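Local coordinates for tudor domain-containing protein 1 (Homo sapiens, PDB 5M9N) that binds arginine-methylated Piwi proteins through its Tudor domains and probably silences transposable elements via the piRNA pathway during spermatogenesis, at residues Ala151-Ser156 with Ser203-Leu208; Leu193-Lys196 with His201-Val204. One frame throughout, in Å; residues are numbered along the deposited sequence.

Contact 1 of 2, residues Ala151-Ser156 with Ser203-Leu208; sequences AGVKPS and SVSKVL
Ser205 meets Ala151 and Val153 from the first turn of helix 204-210, and its short side chain touches both, giving the one hydrogen bond and an apolar contact. Followed outward, CB comes first: it lies 3.6 Å from the carbonyl oxygen O of Ala151 and 4.0 Å from CG1 of Val153, so it touches a polar and an apolar neighbour at once. Next is OG, which stands anti to the carbonyl carbon of Ser205 (chi1 -67°) and thereby faces segment 151-156. It donates a hydrogen bond to O of Ala151 at 2.7 Å, and the C=O...donor angle of 163° shows the hydroxyl arriving nearly along the C=O axis. The backbone of Ala151 is also hydrogen-bonded to that of Val191.

The CG1 methyl of Val153 packs against the helix backbone as well, 4.0 Å from O of Ser205. Gly152, at a phi of 80°, lies between the two touching residues, consistent with a turn of the chain there; the CA atoms of Val153 and Ser205 end up 6.4 Å apart. Leu150 lines Ser205 from strand 146-150, and Leu208, nearly one turn further along the helix, rests on Leu150, Leu167 and Ala214.

With Ser205 and Val153 both buried, this is a serine of a helix start tying the helix to the link after strand 146-150 and to the start of strand 153-155. It belongs to the OB-like, staphylococcal-nuclease-type half that accompanies the Tudor barrel in an extended Tudor domain.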
loop_
_atom_site.group_PDB
_atom_site.type_symbol
_atom_site.label_atom_id
_atom_site.label_comp_id
_atom_site.label_asym_id
_atom_site.label_seq_id
_atom_site.Cartn_x
_atom_site.Cartn_y
_atom_site.Cartn_z
ATOM N N ALA A 151 13.852 -4.539 -8.607
ATOM C CA ALA A 151 15.281 -4.989 -8.698
ATOM C C ALA A 151 15.901 -4.863 -10.070
ATOM O O ALA A 151 15.241 -5.072 -11.088
ATOM C CB ALA A 151 15.439 -6.464 -8.252
ATOM N N GLY A 152 17.190 -4.506 -10.058
ATOM C CA GLY A 152 18.068 -4.585 -11.227
ATOM C C GLY A 152 17.957 -3.454 -12.230
ATOM O O GLY A 152 18.574 -3.543 -13.284
ATOM N N VAL A 153 17.188 -2.407 -11.928
ATOM C CA VAL A 153 16.908 -1.359 -12.911
ATOM C C VAL A 153 17.091 0.029 -12.353
ATOM O O VAL A 153 16.885 0.256 -11.174
ATOM C CB VAL A 153 15.495 -1.423 -13.537
ATOM C CG1 VAL A 153 15.377 -2.639 -14.412
ATOM C CG2 VAL A 153 14.364 -1.325 -12.480
ATOM N N LYS A 154 17.517 0.931 -13.242
ATOM C CA LYS A 154 17.563 2.378 -12.998
ATOM C C LYS A 154 16.931 3.043 -14.201
ATOM O O LYS A 154 17.016 2.498 -15.318
ATOM C CB LYS A 154 18.987 2.864 -12.964
ATOM C CG LYS A 154 19.893 2.246 -11.922
ATOM C CD LYS A 154 21.352 2.242 -12.418
ATOM C CE LYS A 154 21.845 3.603 -12.890
ATOM N NZ LYS A 154 23.325 3.647 -12.895
ATOM N N PRO A 155 16.344 4.231 -14.011
ATOM C CA PRO A 155 15.711 4.936 -15.127
ATOM C C PRO A 155 16.750 5.394 -16.137
ATOM O O PRO A 155 17.694 6.081 -15.729
ATOM C CB PRO A 155 15.089 6.170 -14.467
ATOM C CG PRO A 155 15.750 6.311 -13.141
ATOM C CD PRO A 155 16.236 4.972 -12.735
ATOM N N SER A 156 16.582 5.078 -17.421
ATOM C CA SER A 156 17.680 5.305 -18.385
ATOM C C SER A 156 17.992 6.784 -18.626
ATOM O O SER A 156 19.035 7.068 -19.179
ATOM C CB SER A 156 17.495 4.562 -19.712
ATOM O OG SER A 156 16.632 5.224 -20.607
ATOM N N SER A 203 9.837 -10.995 -17.008
ATOM C CA SER A 203 10.269 -10.180 -15.876
ATOM C C SER A 203 9.878 -8.784 -16.227
ATOM O O SER A 203 10.089 -8.363 -17.365
ATOM C CB SER A 203 11.792 -10.258 -15.733
ATOM O OG SER A 203 12.307 -9.525 -14.635
ATOM N N VAL A 204 9.297 -8.057 -15.262
ATOM C CA VAL A 204 8.925 -6.695 -15.527
ATOM C C VAL A 204 10.211 -5.902 -15.763
ATOM O O VAL A 204 10.233 -5.084 -16.653
ATOM C CB VAL A 204 8.025 -6.092 -14.413
ATOM C CG1 VAL A 204 7.748 -4.609 -14.649
ATOM C CG2 VAL A 204 6.704 -6.856 -14.345
ATOM N N SER A 205 11.254 -6.156 -14.958
ATOM C CA SER A 205 12.584 -5.538 -15.122
ATOM C C SER A 205 13.104 -5.692 -16.564
ATOM O O SER A 205 13.471 -4.717 -17.180
ATOM C CB SER A 205 13.598 -6.158 -14.137
ATOM O OG SER A 205 13.307 -5.848 -12.764
ATOM N N LYS A 206 13.097 -6.913 -17.083
ATOM C CA LYS A 206 13.667 -7.235 -18.441
ATOM C C LYS A 206 12.947 -6.477 -19.563
ATOM O O LYS A 206 13.590 -5.915 -20.438
ATOM C CB LYS A 206 13.668 -8.771 -18.729
ATOM C CG LYS A 206 14.271 -9.206 -20.094
ATOM C CD LYS A 206 15.611 -8.530 -20.426
ATOM C CE LYS A 206 16.485 -9.277 -21.450
ATOM N NZ LYS A 206 15.716 -9.924 -22.557
ATOM N N VAL A 207 11.624 -6.407 -19.491
ATOM C CA VAL A 207 10.852 -5.701 -20.512
ATOM C C VAL A 207 11.191 -4.196 -20.521
ATOM O O VAL A 207 11.335 -3.598 -21.582
ATOM C CB VAL A 207 9.334 -5.869 -20.315
ATOM C CG1 VAL A 207 8.567 -5.022 -21.330
ATOM C CG2 VAL A 207 8.909 -7.326 -20.427
ATOM N N LEU A 208 11.309 -3.590 -19.339
ATOM C CA LEU A 208 11.696 -2.179 -19.241
ATOM C C LEU A 208 13.124 -1.885 -19.774
ATOM O O LEU A 208 13.351 -0.834 -20.401
ATOM C CB LEU A 208 11.556 -1.675 -17.792
ATOM C CG LEU A 208 10.142 -1.583 -17.215
ATOM C CD1 LEU A 208 10.205 -1.228 -15.735
ATOM C CD2 LEU A 208 9.297 -0.541 -17.953
#

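Contact 2 of 2, residues Leu193-Lys196 with His201-Val204; sequences LIDK and HVSV
Leu193 and Val204 begin a ladder of backbone bonds that makes 193-196 and 201-204 the two arms of a beta hairpin, their directions 157° apart. Val204 N donates to Leu193 O at 2.9 Å and Asp195 N to Val202 O at 3.0 Å, while the return bond from Val202 N to Asp195 O is weak at 3.4 Å. Ile194 and Ser203 form the non-hydrogen-bonded pair between them. A water adds a polar link: it accepts from Leu193 N at 3.1 Å and hydrogen-bonds Ser203 OG at 2.7 Å, joining the strand to the N-cap serine.

Apolar contact is tightest where CB of Leu193 meets CG2 of Val204 at 3.5 Å. At the turn end the extended Lys196 chain runs over the His201 ring in a CH-pi contact, its CG 3.6 Å from the ring centroid and only 13° off the normal. The Asp195 carboxylate has partners outside the segments: OD2 makes a salt bridge with Lys175 NZ, and OD1 accepts a hydrogen bond from Ser197 N.

Leu193 and Val204 both lean on Met168 of helix 162-172 and Leu150 of strand 146-150, while backbone bonding of Ile194 with Thr178 joins the hairpin to strand 177-184.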
loop_
_atom_site.group_PDB
_atom_site.type_symbol
_atom_site.label_atom_id
_atom_site.label_comp_id
_atom_site.label_asym_id
_atom_site.label_seq_id
_atom_site.Cartn_x
_atom_site.Cartn_y
_atom_site.Cartn_z
ATOM N N LEU A 193 9.375 -8.870 -10.340
ATOM C CA LEU A 193 7.979 -9.102 -10.681
ATOM C C LEU A 193 7.950 -9.999 -11.911
ATOM O O LEU A 193 8.463 -9.610 -12.947
ATOM C CB LEU A 193 7.289 -7.811 -11.038
ATOM C CG LEU A 193 7.152 -6.732 -9.945
ATOM C CD1 LEU A 193 6.349 -5.586 -10.513
ATOM C CD2 LEU A 193 6.516 -7.313 -8.704
ATOM N N ILE A 194 7.306 -11.162 -11.793
ATOM C CA ILE A 194 7.382 -12.186 -12.841
ATOM C C ILE A 194 5.978 -12.653 -13.157
ATOM O O ILE A 194 5.269 -13.134 -12.289
ATOM C CB ILE A 194 8.244 -13.380 -12.392
ATOM C CG1 ILE A 194 9.662 -12.907 -12.022
ATOM C CG2 ILE A 194 8.368 -14.426 -13.500
ATOM C CD1 ILE A 194 10.375 -13.831 -11.062
ATOM N N ASP A 195 5.574 -12.477 -14.405
ATOM C CA ASP A 195 4.286 -12.918 -14.828
ATOM C C ASP A 195 4.515 -14.334 -15.410
ATOM O O ASP A 195 5.176 -14.500 -16.424
ATOM C CB ASP A 195 3.681 -11.972 -15.845
ATOM C CG ASP A 195 2.301 -12.448 -16.359
ATOM O OD1 ASP A 195 1.712 -13.439 -15.802
ATOM O OD2 ASP A 195 1.836 -11.847 -17.351
ATOM N N LYS A 196 4.008 -15.315 -14.690
ATOM C CA LYS A 196 4.130 -16.722 -15.059
ATOM C C LYS A 196 2.967 -17.240 -15.932
ATOM O O LYS A 196 2.849 -18.465 -16.172
ATOM C CB LYS A 196 4.283 -17.533 -13.787
ATOM C CG LYS A 196 5.598 -17.240 -13.086
ATOM C CD LYS A 196 5.808 -18.170 -11.910
ATOM C CE LYS A 196 7.251 -18.125 -11.457
ATOM N NZ LYS A 196 7.405 -18.754 -10.112
ATOM N N HIS A 201 8.431 -17.105 -19.312
ATOM C CA HIS A 201 8.127 -16.174 -18.204
ATOM C C HIS A 201 8.728 -14.798 -18.538
ATOM O O HIS A 201 9.817 -14.713 -19.127
ATOM C CB HIS A 201 8.710 -16.625 -16.849
ATOM C CG HIS A 201 8.019 -17.789 -16.215
ATOM N ND1 HIS A 201 8.534 -18.431 -15.106
ATOM C CD2 HIS A 201 6.888 -18.459 -16.548
ATOM C CE1 HIS A 201 7.746 -19.440 -14.781
ATOM N NE2 HIS A 201 6.734 -19.469 -15.632
ATOM N N VAL A 202 8.022 -13.740 -18.128
ATOM C CA VAL A 202 8.404 -12.366 -18.428
ATOM C C VAL A 202 8.632 -11.569 -17.117
ATOM O O VAL A 202 7.770 -11.548 -16.229
ATOM C CB VAL A 202 7.389 -11.678 -19.382
ATOM C CG1 VAL A 202 7.178 -12.521 -20.655
ATOM C CG2 VAL A 202 6.047 -11.429 -18.725
ATOM N N SER A 203 9.837 -10.995 -17.008
ATOM C CA SER A 203 10.269 -10.180 -15.876
ATOM C C SER A 203 9.878 -8.784 -16.227
ATOM O O SER A 203 10.089 -8.363 -17.365
ATOM C CB SER A 203 11.792 -10.258 -15.733
ATOM O OG SER A 203 12.307 -9.525 -14.635
ATOM N N VAL A 204 9.297 -8.057 -15.262
ATOM C CA VAL A 204 8.925 -6.695 -15.527
ATOM C C VAL A 204 10.211 -5.902 -15.763
ATOM O O VAL A 204 10.233 -5.084 -16.653
ATOM C CB VAL A 204 8.025 -6.092 -14.413
ATOM C CG1 VAL A 204 7.748 -4.609 -14.649
ATOM C CG2 VAL A 204 6.704 -6.856 -14.345
HETATM O O HOH W 1 11.271 -7.984 -12.674
#

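In the fold
From the N terminus, the chain reaches the SN-like half first through strands 36-44 and 49-54, passes through the Tudor barrel strands, and returns at strand 146-150. Segment 151-156 follows directly. Contact 1 then closes a long loop of 46 residues that holds helix 162-172 and strands 177-184 and 189-195. Contact 2 closes a turn of only four residues within its last part, and both end on the same piece of chain, sharing Ser203 and Val204, with centres 11 Å apart. Contact 2 thus pairs strand 202-203 with strand 189-195 at the margin of the mixed sheet, and contact 1 fastens the helix that follows to the chain leaving strand 146-150.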